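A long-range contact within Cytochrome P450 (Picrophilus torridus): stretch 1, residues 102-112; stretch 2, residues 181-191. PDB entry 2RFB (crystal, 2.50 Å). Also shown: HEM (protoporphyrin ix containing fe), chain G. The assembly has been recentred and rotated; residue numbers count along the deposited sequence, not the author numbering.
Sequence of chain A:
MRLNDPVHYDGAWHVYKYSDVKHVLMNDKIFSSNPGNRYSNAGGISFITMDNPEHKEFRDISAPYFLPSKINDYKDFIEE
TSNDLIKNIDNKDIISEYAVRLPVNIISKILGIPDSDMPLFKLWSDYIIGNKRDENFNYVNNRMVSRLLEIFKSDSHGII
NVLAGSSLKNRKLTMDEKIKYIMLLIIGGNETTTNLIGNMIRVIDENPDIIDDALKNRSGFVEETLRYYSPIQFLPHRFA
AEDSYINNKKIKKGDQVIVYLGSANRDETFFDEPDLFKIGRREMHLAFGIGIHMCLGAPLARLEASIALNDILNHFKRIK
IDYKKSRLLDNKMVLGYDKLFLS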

# COMPACT_ATOMS: atom_id res chain seq x y z
N LEU A 102 -0.93 -0.96 -13.66
CA LEU A 102 -2.04 -0.08 -13.39
C LEU A 102 -1.62 0.98 -12.37
O LEU A 102 -1.65 2.16 -12.68
CB LEU A 102 -3.30 -0.87 -12.95
CG LEU A 102 -4.47 -0.04 -12.40
CD1 LEU A 102 -5.28 0.61 -13.52
CD2 LEU A 102 -5.39 -0.88 -11.53
N PRO A 103 -1.22 0.58 -11.16
CA PRO A 103 -0.82 1.54 -10.11
C PRO A 103 0.36 2.43 -10.53
O PRO A 103 0.41 3.60 -10.16
CB PRO A 103 -0.43 0.64 -8.94
CG PRO A 103 -0.02 -0.70 -9.63
CD PRO A 103 -1.13 -0.81 -10.66
N VAL A 104 1.27 1.92 -11.35
CA VAL A 104 2.37 2.76 -11.79
C VAL A 104 1.96 3.83 -12.79
O VAL A 104 2.58 4.87 -12.85
CB VAL A 104 3.63 1.92 -12.26
CG1 VAL A 104 3.43 1.24 -13.58
CG2 VAL A 104 4.86 2.81 -12.33
N ASN A 105 0.95 3.57 -13.62
CA ASN A 105 0.40 4.63 -14.51
C ASN A 105 -0.34 5.69 -13.72
O ASN A 105 -0.20 6.88 -13.98
CB ASN A 105 -0.53 4.03 -15.53
CG ASN A 105 0.19 3.60 -16.81
OD1 ASN A 105 0.47 4.42 -17.68
ND2 ASN A 105 0.46 2.31 -16.95
N ILE A 106 -1.12 5.26 -12.73
CA ILE A 106 -1.98 6.17 -12.01
C ILE A 106 -1.12 7.11 -11.19
O ILE A 106 -1.34 8.34 -11.19
CB ILE A 106 -2.96 5.41 -11.05
CG1 ILE A 106 -3.86 4.43 -11.83
CG2 ILE A 106 -3.83 6.38 -10.27
CD1 ILE A 106 -4.28 4.98 -13.18
N ILE A 107 -0.11 6.54 -10.53
CA ILE A 107 0.74 7.32 -9.68
C ILE A 107 1.60 8.32 -10.47
O ILE A 107 1.76 9.47 -10.05
CB ILE A 107 1.50 6.41 -8.69
CG1 ILE A 107 1.17 6.83 -7.26
CG2 ILE A 107 2.97 6.34 -8.94
CD1 ILE A 107 1.96 7.96 -6.76
N SER A 108 2.08 7.94 -11.65
CA SER A 108 2.76 8.95 -12.44
C SER A 108 1.85 10.11 -12.85
O SER A 108 2.32 11.27 -13.03
CB SER A 108 3.37 8.33 -13.67
OG SER A 108 2.38 8.09 -14.64
N LYS A 109 0.55 9.83 -13.03
CA LYS A 109 -0.36 10.92 -13.41
C LYS A 109 -0.54 11.88 -12.25
O LYS A 109 -0.45 13.08 -12.43
CB LYS A 109 -1.74 10.41 -13.85
CG LYS A 109 -2.81 11.50 -13.96
CD LYS A 109 -2.98 12.12 -15.36
CE LYS A 109 -4.10 13.18 -15.23
NZ LYS A 109 -4.76 13.68 -16.48
N ILE A 110 -0.82 11.32 -11.08
CA ILE A 110 -0.93 12.08 -9.86
C ILE A 110 0.37 12.82 -9.58
O ILE A 110 0.34 13.99 -9.24
CB ILE A 110 -1.38 11.17 -8.67
CG1 ILE A 110 -2.84 10.75 -8.87
CG2 ILE A 110 -1.22 11.86 -7.32
CD1 ILE A 110 -3.33 9.64 -7.94
N LEU A 111 1.53 12.17 -9.74
CA LEU A 111 2.79 12.90 -9.48
C LEU A 111 2.97 14.12 -10.40
O LEU A 111 3.49 15.15 -9.98
CB LEU A 111 4.02 12.00 -9.57
CG LEU A 111 4.15 10.91 -8.49
CD1 LEU A 111 5.21 9.82 -8.87
CD2 LEU A 111 4.39 11.51 -7.13
N GLY A 112 2.52 13.99 -11.64
CA GLY A 112 2.79 14.97 -12.70
C GLY A 112 3.95 14.57 -13.62
O GLY A 112 4.53 15.41 -14.25
CHA HEM G . 1.01 4.04 5.02
CHB HEM G . -1.05 -0.28 3.83
CHC HEM G . -1.79 1.55 -0.71
CHD HEM G . 0.86 5.54 0.23
C1A HEM G . 0.48 2.74 5.08
C2A HEM G . 0.40 1.93 6.27
C3A HEM G . -0.18 0.73 5.91
C4A HEM G . -0.47 0.82 4.52
CMA HEM G . -0.54 -0.60 6.74
CAA HEM G . 0.89 2.38 7.69
CBA HEM G . 2.37 2.00 7.95
CGA HEM G . 2.61 2.39 9.39
O1A HEM G . 1.63 2.68 10.16
O2A HEM G . 3.80 2.42 9.76
C1B HEM G . -1.46 -0.15 2.49
C2B HEM G . -2.29 -1.06 1.75
C3B HEM G . -2.44 -0.48 0.51
C4B HEM G . -1.73 0.74 0.48
CMB HEM G . -2.85 -2.42 2.37
CAB HEM G . -3.15 -0.81 -0.89
CBB HEM G . -4.24 -1.72 -1.04
C1C HEM G . -1.24 2.86 -0.93
C2C HEM G . -1.28 3.81 -2.07
C3C HEM G . -0.51 4.87 -1.74
C4C HEM G . 0.03 4.65 -0.46
CMC HEM G . -2.02 3.74 -3.48
CAC HEM G . -0.27 6.18 -2.59
CBC HEM G . 0.97 6.63 -2.87
C1D HEM G . 1.13 5.49 1.64
C2D HEM G . 1.88 6.47 2.39
C3D HEM G . 1.91 5.95 3.84
C4D HEM G . 1.17 4.75 3.82
CMD HEM G . 2.57 7.78 1.88
CAD HEM G . 2.55 6.51 5.15
CBD HEM G . 1.55 7.53 5.76
CGD HEM G . 2.11 8.12 7.01
O1D HEM G . 3.11 7.54 7.55
O2D HEM G . 1.58 9.17 7.47
NA HEM G . -0.08 2.03 4.01
NB HEM G . -1.15 0.98 1.68
NC HEM G . -0.42 3.46 0.03
ND HEM G . 0.73 4.46 2.53
FE HEM G . -0.38 2.89 2.10
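Stretch 2, residues 181-191: YIMLLIIGGNE

Stretch 2 is helical and packs against the helix of residues 102-111. The two axes approach to 8.8 Å, and their N-to-C directions make an angle of 149°, so the helices run roughly antiparallel with a clear skew. The register confirms the direction: the CA atoms of Leu111 and Ile182 are 7.6 Å apart, those of Ile107 and Ile186 6.8 Å, and those of Pro103 and Asn190 5.4 Å. Moving forward along stretch 2 therefore means moving back along stretch 1 in steps of four residues, and the shrinking separations show the backbones converging toward Asn190.

Tyr181 makes no contact with stretch 1; the first residue to do so is Ile182. Its CB points sideways, and with chi1 m, Ile182 CG1 lies 4.1 Å from Leu111 CD2. Met183 points away, and Leu184 is out of reach, its CG instead lying 3.8 Å from HEM CMD.

Leu185, one helical turn after Tyr181 and joined to it by the backbone hydrogen bond from Leu185 N to Tyr181 O (3.1 Å), points toward stretch 1. It bridges two residues there: its CD1 is 4.1 Å from CD2 of Leu111, and its CB is 4.1 Å from CD1 of Ile107. Ile186 meets the same two residues, its CG1 lying 3.8 Å from CD1 of Leu111 and 4.1 Å from CG2 of Ile107. Leu111, whose CB points toward stretch 2, thus touches three of its side chains. These are apolar contacts at van der Waals range.

Ile187 and Gly188 leave the contact, although Gly188 O comes within 2.9 Å of HEM NC. At Gly189 the absence of a side chain matters: an ideal CB would point toward stretch 1, 4.4 Å from Ile107 CG1, but would clash with HEM CMC at 2.9 Å. The constraint on space here comes from the heme. Gly189 O lies 4.1 Å from CB of Pro103.

Asn190 has the largest area covered by the partner, 74 Å² of the 378 Å² buried in total. Its CB points sideways, but the end of the side chain comes nearer: ND2 is 3.3 Å from Pro103 C and 3.5 Å from Pro103 CB, while OD1 is 4.0 Å from Val104 CB. No hydrogen bond results, since Asn190 ND2 meets Pro103 O at 3.5 Å but at a poor angle, and lies 3.4 Å from Val104 N, where both atoms are donors. Glu191 then points away, ending the contact.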

# COMPACT_ATOMS: atom_id res chain seq x y z
N TYR A 181 10.10 12.00 -0.74
CA TYR A 181 8.63 12.13 -0.59
C TYR A 181 7.94 11.40 -1.73
O TYR A 181 7.07 10.57 -1.51
CB TYR A 181 8.21 13.63 -0.60
CG TYR A 181 6.88 13.97 0.08
CD1 TYR A 181 6.84 14.73 1.26
CD2 TYR A 181 5.67 13.56 -0.47
CE1 TYR A 181 5.63 15.05 1.88
CE2 TYR A 181 4.43 13.89 0.14
CZ TYR A 181 4.42 14.62 1.30
OH TYR A 181 3.22 14.93 1.89
N ILE A 182 8.37 11.72 -2.94
CA ILE A 182 7.89 11.06 -4.16
C ILE A 182 8.21 9.57 -4.11
O ILE A 182 7.34 8.75 -4.35
CB ILE A 182 8.53 11.75 -5.36
CG1 ILE A 182 7.84 13.10 -5.57
CG2 ILE A 182 8.53 10.90 -6.63
CD1 ILE A 182 8.69 14.02 -6.37
N MET A 183 9.43 9.22 -3.73
CA MET A 183 9.77 7.82 -3.56
C MET A 183 8.83 7.08 -2.61
O MET A 183 8.45 5.96 -2.88
CB MET A 183 11.21 7.65 -3.13
CG MET A 183 12.16 7.82 -4.25
SD MET A 183 13.84 7.73 -3.66
CE MET A 183 13.97 5.99 -3.26
N LEU A 184 8.46 7.72 -1.51
CA LEU A 184 7.56 7.08 -0.55
C LEU A 184 6.21 6.89 -1.15
O LEU A 184 5.61 5.87 -0.94
CB LEU A 184 7.44 7.88 0.75
CG LEU A 184 6.40 7.47 1.79
CD1 LEU A 184 6.63 6.03 2.22
CD2 LEU A 184 6.48 8.43 3.01
N LEU A 185 5.70 7.85 -1.90
CA LEU A 185 4.44 7.62 -2.62
C LEU A 185 4.46 6.47 -3.64
O LEU A 185 3.44 5.77 -3.83
CB LEU A 185 3.98 8.89 -3.34
CG LEU A 185 3.82 10.07 -2.38
CD1 LEU A 185 3.51 11.36 -3.16
CD2 LEU A 185 2.76 9.73 -1.39
N ILE A 186 5.59 6.28 -4.29
CA ILE A 186 5.63 5.30 -5.35
C ILE A 186 5.73 3.94 -4.69
O ILE A 186 5.09 3.00 -5.08
CB ILE A 186 6.85 5.52 -6.30
CG1 ILE A 186 6.63 6.73 -7.21
CG2 ILE A 186 7.08 4.30 -7.21
CD1 ILE A 186 7.94 7.32 -7.73
N ILE A 187 6.55 3.86 -3.64
CA ILE A 187 6.83 2.57 -3.07
C ILE A 187 5.66 2.09 -2.27
O ILE A 187 5.34 0.93 -2.33
CB ILE A 187 8.09 2.58 -2.21
CG1 ILE A 187 9.31 2.84 -3.12
CG2 ILE A 187 8.18 1.26 -1.40
CD1 ILE A 187 10.49 3.34 -2.37
N GLY A 188 4.97 2.98 -1.56
CA GLY A 188 3.86 2.54 -0.73
C GLY A 188 2.58 2.29 -1.49
O GLY A 188 1.66 1.67 -0.98
N GLY A 189 2.48 2.76 -2.72
CA GLY A 189 1.24 2.50 -3.43
C GLY A 189 1.26 1.41 -4.52
O GLY A 189 0.19 0.93 -4.92
N ASN A 190 2.45 1.04 -5.00
CA ASN A 190 2.56 0.11 -6.12
C ASN A 190 2.35 -1.35 -5.70
O ASN A 190 1.29 -1.90 -5.97
CB ASN A 190 3.90 0.29 -6.83
CG ASN A 190 3.88 1.36 -7.91
OD1 ASN A 190 4.89 1.65 -8.49
ND2 ASN A 190 2.72 1.91 -8.22
N GLU A 191 3.32 -1.97 -5.03
CA GLU A 191 3.23 -3.39 -4.69
C GLU A 191 1.97 -3.71 -3.93
O GLU A 191 1.37 -4.76 -4.14
CB GLU A 191 4.45 -3.91 -3.91
CG GLU A 191 4.17 -5.26 -3.28
CD GLU A 191 5.39 -5.96 -2.59
OE1 GLU A 191 6.17 -5.29 -1.81
OE2 GLU A 191 5.52 -7.21 -2.80